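Local coordinates for pyridoxamine 5-phosphate-dependent dehydrase (Escherichia coli, PDB 3B8X), which removes the C3'-hydroxyl group from GDP-4-keto-6-deoxy-D-mannose by pyridoxal phosphate-dependent chemistry, a step in making the O-antigen sugar L-colitose, at residues B[59-64]-B[198-203]; B[215-220]-B[250-255]. The protein carries 1 engineered substitution. One frame throughout, in Å; residues are numbered along the deposited sequence. Where two conformers were deposited one is given.

Interaction 1: residues B[59-64]-B[198-203]; sequences STANLL and GCIVTD. With NA (sodium ion), chain N; G4M ([(2R,3S,4R,5R)-5-(2-amino-6-oxo-1,6-dihydro-9H-purin-9-yl)-3,4-dihydroxytetrahydrofuran-2-yl]methyl (2R,3S,4S,5S,6R)-3,4-dihydroxy-5-[({3-hydroxy-2-methyl-5-[(phosphonooxy)methyl]pyridin-4-yl}methyl)amino]-6-methyltetrahydro-2H-pyran-2-yl dihydrogen diphosphate), chain O.
G198 opens strand 198-202 at its closest backbone approach to helix 58-68: lacking a side chain, it admits the turn carrying A61, with G198 CA 5.6 Å from A61 CA. The local axes of helix and strand pass 6.8 Å apart, their directions diverging by 31°. C199 points its CB away from the helix and offers its carbonyl instead, C199 O resting 3.7 Å from A61 CB.

I200 carries most of the strand's side of the contact. Its CG1 is anti to the carbonyl carbon (chi1 -53°), which brings I200 CG1 to 3.7 Å from A61 CB. I200 CG1 also lies 3.5 Å from A61 O. Beyond it, chi2 of 105° departs from a staggered value and lays CD1 alongside the helix, where I200 CD1 reaches L64 CB at 4.1 Å. V201 and T202 then lead away from the helix, and D203 ends the segment by binding sodium, D203 OD2 standing 2.7 Å from the ion. Four waters and T177 O share this metal, while D203 OD1 accepts from K50 N.

The opposite end of the helical segment faces the cofactor adduct. S59 OG donates to OP1 of G4M (chain O) at 2.5 Å, and S59 N donates to the same oxygen, so one phosphate oxygen is gripped twice near the helix N terminus, whose dipole probably helps to hold the charge. N62, fixed by T183, D161 and T92, places ND2 near the pyridine ring.

Within the mixed sheet of this fold-type I aminotransferase domain, strand 198-202 lies between antiparallel neighbours 51-55 and 181-185. A61 also packs on V55 and T183, and L64 and I200 share L211 of helix 205-214.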
ATOM      1  N   SER B  59      -3.795  -1.205   7.366  1.00  8.85           N
ATOM      2  CA  SER B  59      -4.741  -0.789   6.315  1.00 15.16           C
ATOM      3  C   SER B  59      -4.591  -1.661   5.064  1.00 11.29           C
ATOM      4  O   SER B  59      -5.578  -2.086   4.482  1.00  9.88           O
ATOM      5  CB  SER B  59      -4.573   0.700   5.936  1.00  7.23           C
ATOM      6  OG  SER B  59      -4.755   1.566   7.053  1.00  6.74           O
ATOM      7  N   THR B  60      -3.349  -1.910   4.630  1.00  1.00           N
ATOM      8  CA  THR B  60      -3.156  -2.780   3.495  1.00  5.66           C
ATOM      9  C   THR B  60      -3.454  -4.222   3.919  1.00  8.96           C
ATOM     10  O   THR B  60      -3.716  -5.097   3.090  1.00  7.01           O
ATOM     11  CB  THR B  60      -1.732  -2.578   2.873  1.00  7.97           C
ATOM     12  OG1 THR B  60      -0.703  -2.869   3.833  1.00 10.01           O
ATOM     13  CG2 THR B  60      -1.594  -1.183   2.343  1.00  7.67           C
ATOM     14  N   ALA B  61      -3.461  -4.516   5.209  1.00  8.06           N
ATOM     15  CA  ALA B  61      -3.846  -5.903   5.545  1.00  3.42           C
ATOM     16  C   ALA B  61      -5.374  -6.103   5.335  1.00  8.97           C
ATOM     17  O   ALA B  61      -5.855  -7.092   4.738  1.00  8.17           O
ATOM     18  CB  ALA B  61      -3.415  -6.231   7.021  1.00  1.68           C
ATOM     19  N   ASN B  62      -6.140  -5.096   5.720  1.00  3.73           N
ATOM     20  CA  ASN B  62      -7.569  -5.135   5.494  1.00  5.66           C
ATOM     21  C   ASN B  62      -7.838  -5.114   3.992  1.00  5.54           C
ATOM     22  O   ASN B  62      -8.777  -5.769   3.529  1.00 10.68           O
ATOM     23  CB  ASN B  62      -8.225  -3.884   6.097  1.00  2.91           C
ATOM     24  CG  ASN B  62      -8.493  -3.992   7.565  1.00 14.44           C
ATOM     25  OD1 ASN B  62      -8.384  -5.063   8.152  1.00  5.76           O
ATOM     26  ND2 ASN B  62      -8.873  -2.866   8.184  1.00  2.95           N
ATOM     27  N   LEU B  63      -7.044  -4.347   3.229  1.00  2.76           N
ATOM     28  CA  LEU B  63      -7.287  -4.292   1.795  1.00  6.00           C
ATOM     29  C   LEU B  63      -7.169  -5.692   1.185  1.00 19.45           C
ATOM     30  O   LEU B  63      -8.056  -6.155   0.455  1.00  5.55           O
ATOM     31  CB  LEU B  63      -6.359  -3.300   1.097  1.00  8.43           C
ATOM     32  CG  LEU B  63      -6.485  -3.106  -0.415  1.00 11.81           C
ATOM     33  CD1 LEU B  63      -7.722  -2.385  -0.847  1.00  9.24           C
ATOM     34  CD2 LEU B  63      -5.249  -2.342  -0.828  1.00  4.53           C
ATOM     35  N   LEU B  64      -6.082  -6.370   1.522  1.00  5.91           N
ATOM     36  CA  LEU B  64      -5.874  -7.748   1.036  1.00  3.66           C
ATOM     37  C   LEU B  64      -6.899  -8.726   1.570  1.00 19.74           C
ATOM     38  O   LEU B  64      -7.209  -9.708   0.878  1.00  7.85           O
ATOM     39  CB  LEU B  64      -4.453  -8.251   1.338  1.00  7.46           C
ATOM     40  CG  LEU B  64      -3.255  -7.556   0.634  1.00 22.96           C
ATOM     41  CD1 LEU B  64      -2.000  -8.398   0.461  1.00  6.89           C
ATOM     42  CD2 LEU B  64      -3.614  -6.957  -0.692  1.00  9.25           C
ATOM     43  N   GLY B 198       1.568  -4.427   8.998  1.00  6.94           N
ATOM     44  CA  GLY B 198       0.281  -5.064   9.183  1.00  7.52           C
ATOM     45  C   GLY B 198       0.478  -6.572   8.969  1.00  4.64           C
ATOM     46  O   GLY B 198       1.548  -7.004   8.591  1.00 11.56           O
ATOM     47  N   CYS B 199      -0.550  -7.365   9.242  1.00 14.44           N
ATOM     48  CA  CYS B 199      -0.445  -8.802   9.056  0.50  9.77           C
ATOM     49  C   CYS B 199      -1.838  -9.361   8.896  1.00 37.67           C
ATOM     50  O   CYS B 199      -2.769  -8.877   9.535  1.00  8.43           O
ATOM     51  CB  CYS B 199       0.168  -9.423  10.301  0.50 26.46           C
ATOM     52  SG  CYS B 199       1.096 -10.943   9.980  0.50 12.59           S
ATOM     53  N   ILE B 200      -1.957 -10.384   8.065  1.00  7.94           N
ATOM     54  CA  ILE B 200      -3.234 -11.073   7.878  1.00 14.32           C
ATOM     55  C   ILE B 200      -2.921 -12.488   8.302  1.00 14.12           C
ATOM     56  O   ILE B 200      -1.924 -13.050   7.877  1.00 11.87           O
ATOM     57  CB  ILE B 200      -3.722 -11.141   6.399  1.00  8.20           C
ATOM     58  CG1 ILE B 200      -3.735  -9.728   5.787  1.00 11.24           C
ATOM     59  CG2 ILE B 200      -5.162 -11.719   6.369  1.00  8.84           C
ATOM     60  CD1 ILE B 200      -2.560  -9.483   4.800  1.00 11.63           C
ATOM     61  N   VAL B 201      -3.794 -13.068   9.116  1.00 11.64           N
ATOM     62  CA  VAL B 201      -3.623 -14.438   9.553  1.00 11.87           C
ATOM     63  C   VAL B 201      -4.862 -15.220   9.063  1.00 10.34           C
ATOM     64  O   VAL B 201      -5.946 -14.656   8.893  1.00  8.78           O
ATOM     65  CB  VAL B 201      -3.470 -14.557  11.110  1.00 14.60           C
ATOM     66  CG1 VAL B 201      -2.413 -13.591  11.622  1.00 11.32           C
ATOM     67  CG2 VAL B 201      -4.798 -14.311  11.799  1.00 13.20           C
ATOM     68  N   THR B 202      -4.653 -16.510   8.811  1.00 13.12           N
ATOM     69  CA  THR B 202      -5.701 -17.413   8.355  1.00 11.69           C
ATOM     70  C   THR B 202      -5.245 -18.849   8.565  1.00 20.65           C
ATOM     71  O   THR B 202      -4.071 -19.125   8.915  1.00 12.80           O
ATOM     72  CB  THR B 202      -6.145 -17.122   6.897  1.00 17.58           C
ATOM     73  OG1 THR B 202      -7.196 -18.007   6.493  1.00 15.58           O
ATOM     74  CG2 THR B 202      -4.962 -17.233   5.940  1.00 10.32           C
ATOM     75  N   ASP B 203      -6.210 -19.761   8.454  1.00 17.52           N
ATOM     76  CA  ASP B 203      -5.915 -21.181   8.607  1.00 20.53           C
ATOM     77  C   ASP B 203      -6.119 -21.790   7.231  1.00 22.33           C
ATOM     78  O   ASP B 203      -5.774 -22.934   6.995  1.00 20.46           O
ATOM     79  CB  ASP B 203      -6.851 -21.825   9.618  1.00 13.59           C
ATOM     80  CG  ASP B 203      -6.484 -21.496  11.027  1.00 18.00           C
ATOM     81  OD1 ASP B 203      -5.301 -21.162  11.335  1.00 21.76           O
ATOM     82  OD2 ASP B 203      -7.418 -21.600  11.841  1.00 22.37           O
TER
HETATM   83 NA    NA N 670      -8.647 -19.681  13.212  1.00 27.19          NA
HETATM   84  OP3 G4M O 500      -2.557   2.312  10.998  1.00  7.62           O
HETATM   85  PL  G4M O 500      -2.664   0.953  10.189  1.00 10.56           P
HETATM   86  OP1 G4M O 500      -2.770   1.180   8.585  1.00  6.35           O
HETATM   87  OP2 G4M O 500      -1.372   0.052  10.510  1.00  3.48           O
HETATM   88  OP4 G4M O 500      -3.932   0.103  10.757  1.00  8.31           O
HETATM   89  C5B G4M O 500      -5.100   0.682  10.249  1.00  5.88           C
HETATM   90  C5L G4M O 500      -6.207   0.309  11.159  1.00  5.70           C
HETATM   91  C6L G4M O 500      -7.117  -0.659  10.756  1.00 17.07           C
HETATM   92  N1L G4M O 500      -8.137  -0.955  11.527  1.00 14.36           N
HETATM   93  C2L G4M O 500      -8.357  -0.383  12.691  1.00 10.40           C
HETATM   94  C2A G4M O 500      -9.585  -0.737  13.496  1.00  7.59           C
HETATM   95  C3L G4M O 500      -7.482   0.569  13.208  1.00 14.71           C
HETATM   96  O3L G4M O 500      -7.801   1.169  14.375  1.00  8.76           O
HETATM   97  C4L G4M O 500      -6.337   0.908  12.420  1.00 10.48           C
HETATM   98  C4A G4M O 500      -5.408   1.870  12.840  1.00  7.30           C
HETATM   99  N4A G4M O 500      -5.629   2.537  13.933  1.00 12.08           N
HETATM  100  C4G G4M O 500      -4.632   3.430  14.407  1.00  9.47           C
HETATM  101  C5G G4M O 500      -5.239   4.619  15.114  1.00 25.21           C
HETATM  102  C6G G4M O 500      -6.256   4.163  16.160  1.00  8.42           C
HETATM  103  O5G G4M O 500      -4.112   5.150  15.804  1.00 12.38           O
HETATM  104  C3G G4M O 500      -3.772   3.984  13.259  1.00 15.33           C
HETATM  105  O3G G4M O 500      -2.515   3.319  13.305  1.00 21.39           O
HETATM  106  C2G G4M O 500      -3.524   5.505  13.481  1.00  5.78           C
HETATM  107  O2G G4M O 500      -2.448   5.992  12.674  1.00 18.11           O
HETATM  108  C1G G4M O 500      -3.194   5.788  14.928  1.00 12.17           C
HETATM  109  O1G G4M O 500      -3.462   7.171  15.120  1.00 10.75           O
HETATM  110  P2  G4M O 500      -2.502   8.021  16.060  1.00 15.44           P
HETATM  111  O3P G4M O 500      -2.256   7.236  17.452  1.00 18.10           O
HETATM  112  O4P G4M O 500      -3.295   9.378  16.461  1.00 17.39           O
HETATM  113  OPP G4M O 500      -1.178   8.199  15.156  1.00 22.70           O
HETATM  114  P   G4M O 500      -0.138   9.271  15.750  1.00 14.00           P
HETATM  115  O1P G4M O 500      -0.649  10.764  16.102  1.00 13.86           O
HETATM  116  O2P G4M O 500       0.894   9.335  14.540  1.00 14.27           O
HETATM  117  O5' G4M O 500       0.737   8.584  16.874  1.00  9.42           O
HETATM  118  C5' G4M O 500       0.164   8.768  18.152  1.00 17.78           C
HETATM  119  C4' G4M O 500       1.257   9.302  19.064  1.00 17.18           C
HETATM  120  O4' G4M O 500       2.503   8.591  18.798  1.00 31.59           O
HETATM  121  C3' G4M O 500       1.531  10.790  18.747  1.00 99.89           C
HETATM  122  O3' G4M O 500       1.926  11.395  19.970  1.00 29.71           O
HETATM  123  C2' G4M O 500       2.692  10.729  17.731  1.00 25.45           C
HETATM  124  O2' G4M O 500       3.481  11.918  17.864  1.00 19.36           O
HETATM  125  C1' G4M O 500       3.466   9.543  18.290  1.00 18.28           C
HETATM  126  N9  G4M O 500       4.310   8.918  17.265  1.00 29.26           N
HETATM  127  C8  G4M O 500       3.865   8.268  16.159  1.00 19.11           C
HETATM  128  N7  G4M O 500       4.916   7.808  15.508  1.00 16.21           N
HETATM  129  C4  G4M O 500       5.679   8.841  17.311  1.00 33.76           C
HETATM  130  C5  G4M O 500       6.082   8.116  16.165  1.00 10.62           C
HETATM  131  C6  G4M O 500       7.485   7.863  15.956  1.00  8.90           C
HETATM  132  O6  G4M O 500       7.922   7.239  15.001  1.00 17.18           O
HETATM  133  N3  G4M O 500       6.598   9.296  18.166  1.00 34.97           N
HETATM  134  C2  G4M O 500       7.884   9.072  17.949  1.00 22.06           C
HETATM  135  N1  G4M O 500       8.346   8.366  16.867  1.00 19.96           N
HETATM  136  N2  G4M O 500       8.799   9.563  18.827  1.00  7.92           N
HETATM  137  O   HOH W   1     -10.304 -19.248  11.369  1.00 27.83           O
HETATM  138  O   HOH W   2     -10.626 -21.130  13.776  1.00 42.19           O
HETATM  139  O   HOH W   3      -6.862 -17.998  12.035  1.00 17.91           O
HETATM  140  O   HOH W   4      -6.910 -20.502  15.002  1.00 29.97           O

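Interaction 2: residues B[215-220]-B[250-255]; sequences RAHGWT and NVRPLE. With G4M ([(2R,3S,4R,5R)-5-(2-amino-6-oxo-1,6-dihydro-9H-purin-9-yl)-3,4-dihydroxytetrahydrofuran-2-yl]methyl (2R,3S,4S,5S,6R)-3,4-dihydroxy-5-[({3-hydroxy-2-methyl-5-[(phosphonooxy)methyl]pyridin-4-yl}methyl)amino]-6-methyltetrahydro-2H-pyran-2-yl dihydrogen diphosphate), chain G.
The side chain of R252 runs from the backbone of 250-255 across the 215-220 loop. From CB, the first torsion sets CG anti to the carbonyl carbon, and R252 CG then rests 3.9 Å from A216 CB, close to the R215 carbonyl as well. CD continues over the same A216 methyl. A bend at chi3 (-62°) swings the chain so that NE makes a salt bridge with E196 of the second subunit. H217 NE2 stands 3.6 Å above one face of the guanidinium, displaced toward its rim, the ring almost perpendicular to it at 87°. NH1 meets the indole, R252 NH1 lying 3.9 Å from W219 CZ2 with the two planes inclined by 63°. NH2 lies at the edge of the imidazole, and O2G of G4M (chain G) is at the edge of the guanidinium.

The backbone holds this assembly in place. V251 N donates to R215 O at 3.0 Å, close to straight and in the carbonyl plane, beside a single bridge between A216 and N250. A type I' turn from A216 to W219 returns H217 and W219 to R252. N250 OD1 accepts from R252 N at 3.1 Å, an Asx turn that fixes the amide and presents ND2 to the ligand. N250 ND2 donates to OP1 of G4M (chain G) at 2.9 Å and also binds E196 of the second subunit, while N250 CB makes an off-centre CH-pi contact with H217.

H217 packs against R252 and N250 and meets W90 of the second subunit, while the Asx turn sets the amide of N250. The guanidinium next to NE2 would be expected to disfavour a protonated H217 and the nearby phosphate to oppose that effect, while the carboxylate of E196 probably offsets the buried arginine charge.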
ATOM      1  N   ARG B 215      -0.039  -9.711  -2.516  1.00  8.27           N
ATOM      2  CA  ARG B 215       0.791  -8.804  -1.711  1.00  9.26           C
ATOM      3  C   ARG B 215       1.872  -8.268  -2.609  1.00 10.30           C
ATOM      4  O   ARG B 215       2.429  -7.216  -2.349  1.00 11.79           O
ATOM      5  CB  ARG B 215       1.617  -9.536  -0.635  1.00  1.00           C
ATOM      6  CG  ARG B 215       2.590  -8.598   0.079  1.00  2.27           C
ATOM      7  CD  ARG B 215       3.182  -9.321   1.283  1.00  7.15           C
ATOM      8  NE  ARG B 215       3.856 -10.579   0.904  1.00  8.76           N
ATOM      9  CZ  ARG B 215       4.421 -11.425   1.767  1.00 14.71           C
ATOM     10  NH1 ARG B 215       4.339 -11.210   3.081  1.00  5.43           N
ATOM     11  NH2 ARG B 215       5.034 -12.518   1.313  1.00 12.53           N
ATOM     12  N   ALA B 216       2.237  -9.041  -3.632  1.00  9.48           N
ATOM     13  CA  ALA B 216       3.379  -8.610  -4.421  1.00  9.43           C
ATOM     14  C   ALA B 216       3.202  -8.749  -5.918  1.00 12.68           C
ATOM     15  O   ALA B 216       3.584  -9.762  -6.494  1.00  5.19           O
ATOM     16  CB  ALA B 216       4.639  -9.376  -3.994  1.00 11.18           C
ATOM     17  N   HIS B 217       2.650  -7.712  -6.524  1.00  7.17           N
ATOM     18  CA  HIS B 217       2.498  -7.638  -7.966  1.00 10.18           C
ATOM     19  C   HIS B 217       1.594  -8.623  -8.660  1.00 11.15           C
ATOM     20  O   HIS B 217       1.462  -8.541  -9.884  1.00 11.72           O
ATOM     21  CB  HIS B 217       3.880  -7.689  -8.637  1.00  6.40           C
ATOM     22  CG  HIS B 217       4.863  -6.724  -8.059  1.00 13.31           C
ATOM     23  ND1 HIS B 217       4.775  -5.364  -8.290  1.00 10.83           N
ATOM     24  CD2 HIS B 217       5.972  -6.915  -7.294  1.00  6.28           C
ATOM     25  CE1 HIS B 217       5.796  -4.763  -7.702  1.00  6.08           C
ATOM     26  NE2 HIS B 217       6.533  -5.676  -7.084  1.00  9.45           N
ATOM     27  N   GLY B 218       0.994  -9.550  -7.926  1.00 15.40           N
ATOM     28  CA  GLY B 218       0.124 -10.541  -8.530  1.00  8.97           C
ATOM     29  C   GLY B 218       0.932 -11.595  -9.276  1.00 16.13           C
ATOM     30  O   GLY B 218       0.430 -12.296 -10.130  1.00  7.25           O
ATOM     31  N   TRP B 219       2.212 -11.697  -8.948  1.00 16.12           N
ATOM     32  CA  TRP B 219       3.084 -12.641  -9.612  1.00 14.05           C
ATOM     33  C   TRP B 219       3.208 -13.949  -8.829  1.00 38.84           C
ATOM     34  O   TRP B 219       2.607 -14.132  -7.765  1.00 17.49           O
ATOM     35  CB  TRP B 219       4.447 -11.990  -9.891  1.00  4.77           C
ATOM     36  CG  TRP B 219       5.306 -11.694  -8.615  1.00  7.47           C
ATOM     37  CD1 TRP B 219       5.144 -12.164  -7.329  1.00  8.24           C
ATOM     38  CD2 TRP B 219       6.442 -10.826  -8.575  1.00 10.69           C
ATOM     39  NE1 TRP B 219       6.172 -11.694  -6.522  1.00 11.83           N
ATOM     40  CE2 TRP B 219       6.990 -10.905  -7.277  1.00 17.02           C
ATOM     41  CE3 TRP B 219       7.139 -10.115  -9.564  1.00  9.67           C
ATOM     42  CZ2 TRP B 219       8.141 -10.215  -6.922  1.00 16.71           C
ATOM     43  CZ3 TRP B 219       8.318  -9.485  -9.220  1.00  8.02           C
ATOM     44  CH2 TRP B 219       8.778  -9.508  -7.905  1.00 10.83           C
ATOM     45  N   THR B 220       3.951 -14.897  -9.373  1.00 19.13           N
ATOM     46  CA  THR B 220       4.016 -16.180  -8.716  1.00 10.66           C
ATOM     47  C   THR B 220       5.285 -16.399  -7.920  1.00 14.80           C
ATOM     48  O   THR B 220       5.507 -17.466  -7.395  1.00 17.51           O
ATOM     49  CB  THR B 220       3.963 -17.275  -9.760  1.00 15.74           C
ATOM     50  OG1 THR B 220       5.103 -17.129 -10.618  1.00 22.03           O
ATOM     51  CG2 THR B 220       2.665 -17.134 -10.585  1.00 11.85           C
ATOM     52  N   ASN B 250       1.434  -3.931  -4.712  1.00  7.49           N
ATOM     53  CA  ASN B 250       2.726  -4.150  -4.088  1.00  9.12           C
ATOM     54  C   ASN B 250       2.506  -3.496  -2.712  1.00 18.94           C
ATOM     55  O   ASN B 250       2.490  -2.253  -2.600  1.00  5.29           O
ATOM     56  CB  ASN B 250       3.883  -3.440  -4.765  1.00  1.00           C
ATOM     57  CG  ASN B 250       5.136  -3.400  -3.878  1.00 13.65           C
ATOM     58  OD1 ASN B 250       5.093  -3.845  -2.727  1.00  8.83           O
ATOM     59  ND2 ASN B 250       6.252  -2.845  -4.401  1.00  3.39           N
ATOM     60  N   VAL B 251       2.253  -4.311  -1.687  1.00  4.38           N
ATOM     61  CA  VAL B 251       2.128  -3.845  -0.298  1.00  6.22           C
ATOM     62  C   VAL B 251       3.080  -4.639   0.604  1.00  4.19           C
ATOM     63  O   VAL B 251       2.769  -5.014   1.724  1.00  7.58           O
ATOM     64  CB  VAL B 251       0.691  -3.899   0.241  1.00  2.52           C
ATOM     65  CG1 VAL B 251      -0.176  -2.934  -0.610  1.00 10.53           C
ATOM     66  CG2 VAL B 251       0.177  -5.331   0.160  1.00  5.49           C
ATOM     67  N   ARG B 252       4.245  -4.940   0.064  1.00  1.80           N
ATOM     68  CA  ARG B 252       5.221  -5.677   0.814  1.00  6.66           C
ATOM     69  C   ARG B 252       5.736  -4.810   1.975  1.00 15.27           C
ATOM     70  O   ARG B 252       5.763  -3.582   1.862  1.00 13.85           O
ATOM     71  CB  ARG B 252       6.395  -6.005  -0.125  1.00  1.00           C
ATOM     72  CG  ARG B 252       6.097  -7.013  -1.209  1.00  4.41           C
ATOM     73  CD  ARG B 252       7.383  -7.312  -1.942  1.00  8.01           C
ATOM     74  NE  ARG B 252       7.996  -6.167  -2.613  1.00 18.43           N
ATOM     75  CZ  ARG B 252       8.673  -6.255  -3.755  1.00 28.72           C
ATOM     76  NH1 ARG B 252       8.840  -7.442  -4.337  1.00 20.44           N
ATOM     77  NH2 ARG B 252       9.194  -5.162  -4.313  1.00 15.66           N
ATOM     78  N   PRO B 253       6.117  -5.433   3.097  1.00 10.71           N
ATOM     79  CA  PRO B 253       6.678  -4.666   4.201  1.00 10.21           C
ATOM     80  C   PRO B 253       8.169  -4.662   3.926  1.00 13.11           C
ATOM     81  O   PRO B 253       8.648  -5.424   3.089  1.00  9.86           O
ATOM     82  CB  PRO B 253       6.459  -5.579   5.443  1.00  7.05           C
ATOM     83  CG  PRO B 253       6.279  -7.001   4.889  1.00  3.09           C
ATOM     84  CD  PRO B 253       6.022  -6.881   3.397  1.00  4.82           C
ATOM     85  N   LEU B 254       8.919  -3.901   4.716  1.00 10.66           N
ATOM     86  CA  LEU B 254      10.377  -3.855   4.558  1.00  6.32           C
ATOM     87  C   LEU B 254      11.031  -4.961   5.372  1.00 18.66           C
ATOM     88  O   LEU B 254      10.491  -5.380   6.396  1.00  9.88           O
ATOM     89  CB  LEU B 254      10.909  -2.511   5.021  1.00 10.82           C
ATOM     90  CG  LEU B 254      10.498  -1.384   4.061  1.00 20.92           C
ATOM     91  CD1 LEU B 254      10.963  -0.059   4.590  1.00 16.20           C
ATOM     92  CD2 LEU B 254      11.025  -1.663   2.679  1.00 16.03           C
ATOM     93  N   GLU B 255      12.223  -5.401   4.965  1.00 11.69           N
ATOM     94  CA  GLU B 255      12.907  -6.419   5.761  1.00 10.69           C
ATOM     95  C   GLU B 255      13.179  -5.958   7.221  1.00  8.11           C
ATOM     96  O   GLU B 255      13.175  -6.741   8.184  1.00 14.21           O
ATOM     97  CB  GLU B 255      14.196  -6.819   5.061  1.00 10.27           C
ATOM     98  CG  GLU B 255      14.823  -7.960   5.734  1.00 23.59           C
ATOM     99  CD  GLU B 255      14.234  -9.332   5.395  1.00 16.50           C
ATOM    100  OE1 GLU B 255      12.998  -9.534   5.220  1.00 11.05           O
ATOM    101  OE2 GLU B 255      15.046 -10.271   5.360  1.00 28.11           O
TER
HETATM  102  OP3 G4M G 500       8.321  -2.153  -7.992  1.00  7.98           O
HETATM  103  PL  G4M G 500       7.464  -0.845  -7.644  1.00  6.08           P
HETATM  104  OP1 G4M G 500       6.164  -1.207  -6.833  1.00  4.87           O
HETATM  105  OP2 G4M G 500       8.318   0.260  -6.854  1.00  6.52           O
HETATM  106  OP4 G4M G 500       7.062  -0.068  -8.992  1.00  7.96           O
HETATM  107  C5B G4M G 500       6.094  -0.786  -9.733  1.00  6.20           C
HETATM  108  C5L G4M G 500       6.257  -0.491 -11.227  1.00 10.16           C
HETATM  109  C6L G4M G 500       5.285   0.229 -11.911  1.00  6.57           C
HETATM  110  N1L G4M G 500       5.366   0.496 -13.224  1.00 13.42           N
HETATM  111  C2L G4M G 500       6.324  -0.020 -13.968  1.00 17.00           C
HETATM  112  C2A G4M G 500       6.276   0.255 -15.468  1.00 12.84           C
HETATM  113  C3L G4M G 500       7.350  -0.786 -13.370  1.00  8.70           C
HETATM  114  O3L G4M G 500       8.336  -1.336 -14.122  1.00  9.35           O
HETATM  115  C4L G4M G 500       7.319  -1.025 -11.968  1.00 10.13           C
HETATM  116  C4A G4M G 500       8.280  -1.836 -11.348  1.00  7.62           C
HETATM  117  N4A G4M G 500       9.264  -2.355 -12.073  1.00 21.18           N
HETATM  118  C4G G4M G 500      10.312  -3.029 -11.467  1.00 47.59           C
HETATM  119  C5G G4M G 500      10.749  -4.244 -12.289  1.00 17.44           C
HETATM  120  C6G G4M G 500      11.074  -3.786 -13.711  1.00 11.43           C
HETATM  121  O5G G4M G 500      11.939  -4.765 -11.695  1.00 24.40           O
HETATM  122  C3G G4M G 500       9.978  -3.464 -10.031  1.00 23.60           C
HETATM  123  O3G G4M G 500      10.791  -2.704  -9.118  1.00 46.86           O
HETATM  124  C2G G4M G 500      10.221  -4.987  -9.872  1.00 37.96           C
HETATM  125  O2G G4M G 500      10.104  -5.376  -8.488  1.00 28.36           O
HETATM  126  C1G G4M G 500      11.590  -5.431 -10.464  1.00 42.69           C
HETATM  127  O1G G4M G 500      11.578  -6.847 -10.721  1.00 30.22           O
HETATM  128  P2  G4M G 500      13.012  -7.290 -10.184  1.00 31.27           P
HETATM  129  O3P G4M G 500      14.203  -6.458 -10.883  1.00 41.50           O
HETATM  130  O4P G4M G 500      13.183  -8.830 -10.588  1.00 64.45           O
HETATM  131  OPP G4M G 500      13.034  -7.045  -8.585  1.00 52.36           O
HETATM  132  P   G4M G 500      14.000  -8.141  -7.881  1.00 32.93           P
HETATM  133  O1P G4M G 500      14.228  -9.484  -8.744  1.00 30.67           O
HETATM  134  O2P G4M G 500      13.275  -8.557  -6.504  1.00 56.02           O
HETATM  135  O5' G4M G 500      15.431  -7.470  -7.479  1.00 33.02           O
HETATM  136  C5' G4M G 500      16.217  -7.185  -8.635  1.00 10.73           C
HETATM  137  C4' G4M G 500      17.674  -7.606  -8.395  1.00 32.72           C
HETATM  138  O4' G4M G 500      18.278  -6.850  -7.304  1.00 41.60           O
HETATM  139  C3' G4M G 500      17.746  -9.110  -7.991  1.00 99.89           C
HETATM  140  O3' G4M G 500      18.919  -9.739  -8.514  1.00 47.00           O
HETATM  141  C2' G4M G 500      17.753  -9.054  -6.447  1.00 27.64           C
HETATM  142  O2' G4M G 500      18.539 -10.124  -5.901  1.00 61.82           O
HETATM  143  C1' G4M G 500      18.470  -7.724  -6.173  1.00 34.16           C
HETATM  144  N9  G4M G 500      17.959  -7.114  -4.947  1.00 45.95           N
HETATM  145  C8  G4M G 500      16.676  -6.698  -4.731  1.00 48.03           C
HETATM  146  N7  G4M G 500      16.607  -6.199  -3.523  1.00 94.45           N
HETATM  147  C4  G4M G 500      18.701  -6.868  -3.843  1.00 99.89           C
HETATM  148  C5  G4M G 500      17.833  -6.271  -2.925  1.00 54.93           C
HETATM  149  C6  G4M G 500      18.360  -5.880  -1.672  1.00 18.80           C
HETATM  150  O6  G4M G 500      17.672  -5.327  -0.840  1.00 25.03           O
HETATM  151  N3  G4M G 500      19.973  -7.065  -3.528  1.00 15.12           N
HETATM  152  C2  G4M G 500      20.445  -6.707  -2.360  1.00 99.89           C
HETATM  153  N1  G4M G 500      19.662  -6.110  -1.425  1.00 12.46           N
HETATM  154  N2  G4M G 500      21.768  -6.919  -2.078  1.00 21.54           N

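In the fold
Helix 58-68 follows strand 51-55, and the chain passes through most of the mixed sheet before strand 198-202 closes interaction 1 across 133 residues. Helix 205-214 then leads directly into 215-220, and a loop of 29 residues returns at 250-255, closing interaction 2 just before the long helix 255-286. The two closures are in series, neither enclosing nor crossing the other, yet they touch: L64 packs on R215 and V251, and T60 on V251. The sheet core is thereby joined to the loops at the dimer interface. Each site is shared: N250 of one subunit and S59 of the other both hydrogen-bond the ligand, and H217 and N250 pack on that same S59.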